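Local coordinates for probable transcriptional regulator, LysR family protein (PDB 2QL3), which is probably a DNA-binding transcription factor of the LysR family, seen here as its C-terminal effector-binding domain, with the DNA-binding part absent, at residues A[59-64]-A[111-116]; A[73-78]-A[182-187]. All coordinates share one frame; numbering follows the deposited sequence.

Interaction 1: A[59-64]-A[111-116]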
loop_
_atom_site.group_PDB
_atom_site.type_symbol
_atom_site.label_atom_id
_atom_site.label_comp_id
_atom_site.label_asym_id
_atom_site.label_seq_id
_atom_site.Cartn_x
_atom_site.Cartn_y
_atom_site.Cartn_z
ATOM N N ILE A 59 11.444 10.780 -6.969
ATOM C CA ILE A 59 10.614 10.316 -8.047
ATOM C C ILE A 59 9.193 10.677 -7.656
ATOM O O ILE A 59 8.673 10.192 -6.653
ATOM C CB ILE A 59 10.693 8.801 -8.241
ATOM C CG1 ILE A 59 12.169 8.349 -8.429
ATOM C CG2 ILE A 59 9.787 8.352 -9.388
ATOM C CD1 ILE A 59 12.888 8.984 -9.570
ATOM N N VAL A 60 8.567 11.568 -8.431
ATOM C CA VAL A 60 7.271 12.133 -8.033
ATOM C C VAL A 60 6.336 12.349 -9.209
ATOM O O VAL A 60 6.773 12.414 -10.353
ATOM C CB VAL A 60 7.415 13.510 -7.274
ATOM C CG1 VAL A 60 8.002 13.300 -5.932
ATOM C CG2 VAL A 60 8.252 14.515 -8.062
ATOM N N TYR A 61 5.039 12.485 -8.936
ATOM C CA TYR A 61 4.174 13.057 -9.949
ATOM C C TYR A 61 4.446 14.542 -10.081
ATOM O O TYR A 61 4.605 15.246 -9.093
ATOM C CB TYR A 61 2.694 12.871 -9.632
ATOM C CG TYR A 61 2.212 11.480 -9.309
ATOM C CD1 TYR A 61 2.132 10.493 -10.287
ATOM C CD2 TYR A 61 1.749 11.178 -8.030
ATOM C CE1 TYR A 61 1.605 9.234 -9.999
ATOM C CE2 TYR A 61 1.263 9.892 -7.718
ATOM C CZ TYR A 61 1.189 8.931 -8.719
ATOM O OH TYR A 61 0.686 7.666 -8.446
ATOM N N ASP A 62 4.453 15.049 -11.309
ATOM C CA ASP A 62 4.619 16.488 -11.527
ATOM C C ASP A 62 3.249 17.124 -11.366
ATOM O O ASP A 62 2.569 17.446 -12.366
ATOM C CB ASP A 62 5.180 16.719 -12.928
ATOM C CG ASP A 62 5.519 18.176 -13.230
ATOM O OD1 ASP A 62 5.572 19.073 -12.340
ATOM O OD2 ASP A 62 5.717 18.413 -14.423
ATOM N N LEU A 63 2.828 17.228 -10.100
ATOM C CA LEU A 63 1.635 17.943 -9.624
ATOM C C LEU A 63 2.012 18.757 -8.378
ATOM O O LEU A 63 2.584 18.225 -7.405
ATOM C CB LEU A 63 0.478 16.968 -9.261
ATOM C CG LEU A 63 -0.070 16.067 -10.360
ATOM C CD1 LEU A 63 -0.967 15.010 -9.840
ATOM C CD2 LEU A 63 -0.790 16.902 -11.424
ATOM N N ASP A 64 1.735 20.061 -8.430
ATOM C CA ASP A 64 1.924 20.954 -7.264
ATOM C C ASP A 64 3.392 21.000 -6.733
ATOM O O ASP A 64 3.616 21.087 -5.533
ATOM C CB ASP A 64 0.950 20.555 -6.098
ATOM C CG ASP A 64 -0.565 20.399 -6.535
ATOM O OD1 ASP A 64 -1.052 21.232 -7.306
ATOM O OD2 ASP A 64 -1.294 19.470 -6.033
ATOM N N ALA A 111 -4.261 10.512 -1.255
ATOM C CA ALA A 111 -2.802 10.490 -1.071
ATOM C C ALA A 111 -2.247 11.662 -1.845
ATOM O O ALA A 111 -1.830 11.473 -2.990
ATOM C CB ALA A 111 -2.191 9.142 -1.551
ATOM N N PRO A 112 -2.229 12.885 -1.222
ATOM C CA PRO A 112 -1.768 14.052 -1.986
ATOM C C PRO A 112 -0.424 13.761 -2.709
ATOM O O PRO A 112 0.490 13.107 -2.120
ATOM C CB PRO A 112 -1.671 15.168 -0.938
ATOM C CG PRO A 112 -2.637 14.753 0.171
ATOM C CD PRO A 112 -2.643 13.224 0.162
ATOM N N PRO A 113 -0.289 14.240 -3.954
ATOM C CA PRO A 113 -1.182 15.158 -4.699
ATOM C C PRO A 113 -2.382 14.469 -5.406
ATOM O O PRO A 113 -3.146 15.152 -6.089
ATOM C CB PRO A 113 -0.250 15.714 -5.769
ATOM C CG PRO A 113 0.653 14.503 -6.074
ATOM C CD PRO A 113 0.897 13.868 -4.767
ATOM N N SER A 114 -2.547 13.151 -5.239
ATOM C CA SER A 114 -3.648 12.445 -5.934
ATOM C C SER A 114 -5.040 12.920 -5.558
ATOM O O SER A 114 -5.931 12.872 -6.385
ATOM C CB SER A 114 -3.559 10.942 -5.705
ATOM O OG SER A 114 -2.436 10.459 -6.444
ATOM N N THR A 115 -5.213 13.341 -4.309
ATOM C CA THR A 115 -6.499 13.692 -3.771
ATOM C C THR A 115 -7.071 14.925 -4.481
ATOM O O THR A 115 -8.199 14.874 -4.922
ATOM C CB THR A 115 -6.420 14.032 -2.311
ATOM O OG1 THR A 115 -5.534 13.141 -1.657
ATOM C CG2 THR A 115 -7.871 14.020 -1.649
ATOM N N ASN A 116 -6.269 16.006 -4.593
ATOM C CA ASN A 116 -6.698 17.228 -5.283
ATOM C C ASN A 116 -6.826 16.954 -6.760
ATOM O O ASN A 116 -7.729 17.475 -7.418
ATOM C CB ASN A 116 -5.704 18.397 -5.110
ATOM C CG ASN A 116 -5.702 18.999 -3.729
ATOM O OD1 ASN A 116 -6.420 18.572 -2.815
ATOM N ND2 ASN A 116 -4.892 20.063 -3.568
HETATM O O HOH W 1 -1.433 7.712 -6.966
HETATM O O HOH W 2 -2.911 17.605 -7.056
#

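Interaction 2: A[73-78]-A[182-187]. With PO4 (phosphate ion), chain R.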
loop_
_atom_site.group_PDB
_atom_site.type_symbol
_atom_site.label_atom_id
_atom_site.label_comp_id
_atom_site.label_asym_id
_atom_site.label_seq_id
_atom_site.Cartn_x
_atom_site.Cartn_y
_atom_site.Cartn_z
ATOM N N PRO A 73 10.940 14.221 -17.243
ATOM C CA PRO A 73 9.870 13.243 -17.291
ATOM C C PRO A 73 10.325 11.812 -17.554
ATOM O O PRO A 73 11.215 11.565 -18.351
ATOM C CB PRO A 73 8.938 13.773 -18.374
ATOM C CG PRO A 73 9.808 14.544 -19.280
ATOM C CD PRO A 73 10.924 15.128 -18.408
ATOM N N LEU A 74 9.745 10.868 -16.827
ATOM C CA LEU A 74 10.144 9.471 -16.944
ATOM C C LEU A 74 9.078 8.765 -17.783
ATOM O O LEU A 74 9.364 7.897 -18.623
ATOM C CB LEU A 74 10.211 8.883 -15.542
ATOM C CG LEU A 74 11.495 8.825 -14.702
ATOM C CD1 LEU A 74 12.495 9.813 -15.089
ATOM C CD2 LEU A 74 11.131 8.989 -13.260
HETATM N N MSE A 75 7.841 9.187 -17.565
HETATM C CA MSE A 75 6.674 8.593 -18.189
HETATM C C MSE A 75 5.489 9.515 -17.900
HETATM O O MSE A 75 5.584 10.386 -17.041
HETATM C CB MSE A 75 6.390 7.158 -17.722
HETATM C CG MSE A 75 6.515 6.835 -16.199
HETATM SE SE MSE A 75 4.861 6.058 -15.599
HETATM C CE MSE A 75 5.011 4.203 -16.272
ATOM N N THR A 76 4.418 9.340 -18.677
ATOM C CA THR A 76 3.209 10.105 -18.534
ATOM C C THR A 76 2.044 9.103 -18.489
ATOM O O THR A 76 2.074 8.085 -19.167
ATOM C CB THR A 76 2.997 11.022 -19.724
ATOM O OG1 THR A 76 4.056 11.977 -19.777
ATOM C CG2 THR A 76 1.741 11.808 -19.544
ATOM N N ARG A 77 1.021 9.394 -17.721
ATOM C CA ARG A 77 -0.139 8.492 -17.700
ATOM C C ARG A 77 -1.388 9.265 -17.542
ATOM O O ARG A 77 -1.457 10.233 -16.805
ATOM C CB ARG A 77 -0.068 7.479 -16.541
ATOM C CG ARG A 77 1.251 6.713 -16.462
ATOM C CD ARG A 77 1.063 5.305 -16.927
ATOM N NE ARG A 77 1.153 4.400 -15.779
ATOM C CZ ARG A 77 0.632 3.162 -15.727
ATOM N NH1 ARG A 77 -0.027 2.656 -16.782
ATOM N NH2 ARG A 77 0.799 2.431 -14.620
ATOM N N GLU A 78 -2.384 8.793 -18.246
ATOM C CA GLU A 78 -3.753 9.268 -18.181
ATOM C C GLU A 78 -4.448 8.737 -16.916
ATOM O O GLU A 78 -4.396 7.555 -16.663
ATOM C CB GLU A 78 -4.440 8.665 -19.391
ATOM C CG GLU A 78 -4.631 9.543 -20.584
ATOM C CD GLU A 78 -6.111 9.880 -20.748
ATOM O OE1 GLU A 78 -6.419 11.095 -20.659
ATOM O OE2 GLU A 78 -6.960 8.944 -20.960
ATOM N N VAL A 182 -0.663 12.951 -16.553
ATOM C CA VAL A 182 0.201 13.338 -15.476
ATOM C C VAL A 182 1.533 12.674 -15.698
ATOM O O VAL A 182 1.605 11.455 -15.888
ATOM C CB VAL A 182 -0.402 12.905 -14.093
ATOM C CG1 VAL A 182 0.570 13.246 -12.915
ATOM C CG2 VAL A 182 -1.755 13.549 -13.886
ATOM N N ALA A 183 2.571 13.498 -15.679
ATOM C CA ALA A 183 3.933 13.046 -15.757
ATOM C C ALA A 183 4.428 12.589 -14.400
ATOM O O ALA A 183 4.163 13.217 -13.366
ATOM C CB ALA A 183 4.822 14.157 -16.308
ATOM N N VAL A 184 5.130 11.464 -14.435
ATOM C CA VAL A 184 6.019 11.050 -13.404
ATOM C C VAL A 184 7.414 11.565 -13.801
ATOM O O VAL A 184 7.918 11.321 -14.930
ATOM C CB VAL A 184 5.981 9.547 -13.273
ATOM C CG1 VAL A 184 6.902 9.044 -12.108
ATOM C CG2 VAL A 184 4.529 9.084 -13.024
ATOM N N VAL A 185 8.030 12.299 -12.868
ATOM C CA VAL A 185 9.347 12.904 -13.067
ATOM C C VAL A 185 10.413 12.402 -12.063
ATOM O O VAL A 185 10.077 11.959 -10.968
ATOM C CB VAL A 185 9.241 14.441 -13.001
ATOM C CG1 VAL A 185 8.267 14.969 -14.118
ATOM C CG2 VAL A 185 8.778 14.930 -11.568
ATOM N N VAL A 186 11.680 12.433 -12.478
ATOM C CA VAL A 186 12.824 12.544 -11.523
ATOM C C VAL A 186 13.077 14.031 -11.192
ATOM O O VAL A 186 13.103 14.879 -12.088
ATOM C CB VAL A 186 14.113 11.813 -11.996
ATOM C CG1 VAL A 186 14.733 12.446 -13.306
ATOM C CG2 VAL A 186 15.176 11.758 -10.849
ATOM N N ALA A 187 13.183 14.368 -9.915
ATOM C CA ALA A 187 13.320 15.775 -9.529
ATOM C C ALA A 187 14.470 16.020 -8.577
ATOM O O ALA A 187 14.900 15.127 -7.852
ATOM C CB ALA A 187 11.959 16.296 -8.916
HETATM P P PO4 R . 5.524 7.659 -21.775
HETATM O O1 PO4 R . 5.006 8.272 -23.063
HETATM O O2 PO4 R . 6.934 8.170 -21.511
HETATM O O3 PO4 R . 4.588 8.081 -20.682
HETATM O O4 PO4 R . 5.551 6.138 -21.804
#

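Interaction 1: A[59-64]-A[111-116]
L63 and P113 are the point at which the two backbones draw nearest, with 6.3 Å between L63 CA and P113 CA. Segment 59-64 follows strand 57-61 and makes an inverse gamma turn centred on D62, closed by a weak bond from L63 N to Y61 O. Segment 111-116 brings P113 in after a cis peptide bond, just before the helix that starts at S114; there S114 N bonds A111 O. The link across is made by side chains and water, not by backbone pairing.

The ring of P113 meets three residues. Its CB lies 3.8 Å from L63 CB, and L63 CD1 reaches the same proline, the two side chains crossing at about a right angle. D64 OD2 lies 3.9 Å from the same P113 CB. P113 CG touches Y61 CD2 at 4.0 Å, again with the side chains crossed. Y61 chi1 (-52°) puts CG beside the backbone N, anti to the carbonyl carbon. Farther round the phenol ring, S114 OG approaches CE2 obliquely. One water then joins the two hydroxyls, 2.6 Å from Y61 OH and 3.0 Å from S114 OG; Y61 OH also has a weak bond with Q156. At the other end of the contact, a second water donates both to D64 OD2 (2.7 Å) and to P113 O (2.6 Å), tying the exposed carboxylate to the proline carbonyl.

A loop after a strand in one lobe thus faces a helix start in the other, an arrangement consistent with the interlobe cleft of the type 2 periplasmic-binding-protein fold of LysR effector domains.

Interaction 2: A[73-78]-A[182-187]
V184 sits opposite both L74 and M75, and the side chains of these two residues take up different places against it. The selenomethionine M75 lies side by side with V184, pointing the same way: SE is 4.0 Å from V184 CG2, while M75 CG rests near V184 CB. M75 CG occupies the crowded position between backbone N and carbonyl carbon (chi1 43°), and the bent chain beyond carries SE alongside the valine. L74 instead goes to V186, which it crosses at about a right angle. Its CD1 touches V186 CG1 at 3.9 Å, and CD2 lies over the backbone, 3.6 Å from V186 N. An alanine at L74 lacks CD1 and CD2, which would probably open a gap beside V186 CG1 and the V185-V186 backbone.

The backbone evidence explains the divergence. V184 O takes a nearly straight bond from L74 N (2.7 Å, 170° at the hydrogen) and a weak one from M75 N (3.4 Å), so two residues of one strand face a single residue of the other. V184 N bonds M75 O, and beyond the bulge R77 and V182 exchange two bonds, each N to the other's O. On the opposite face from M75 and V184, T76 OG1 stands 4.2 Å from A183 CB. T76 N lies very close to O3 of a phosphate, probably from the crystallisation liquor, at a distance (2.4 Å) short enough to make the bond doubtful.

The N-to-C directions of strands 73-77 and 182-187 are 164° apart. L74 and M75 opposite V184 form a classic beta bulge, which shifts the register of this antiparallel pair by one, within the mixed sheet of the LysR effector-binding domain.

In the fold
Strand 182-189 connects the two contacts, whose centres lie 11 Å apart. It pairs antiparallel with strand 57-61 along one edge and with strand 69-84 along the other, so interactions 1 and 2 reach the same sheet. Two probable hydrogen bonds join them directly: D62 N to A183 O and V60 O to V185 N, both 2.8 Å. Packing adds D62 CB against V185 CG1 at 3.7 Å. From this shared sheet, interaction 1 reaches across to P113 and the start of helix 114-125, whereas interaction 2 stays within it. The phosphate near 73-78 gives no evidence of a functional site, and a cleft role for 59-64 with 111-116 is inferred from the family.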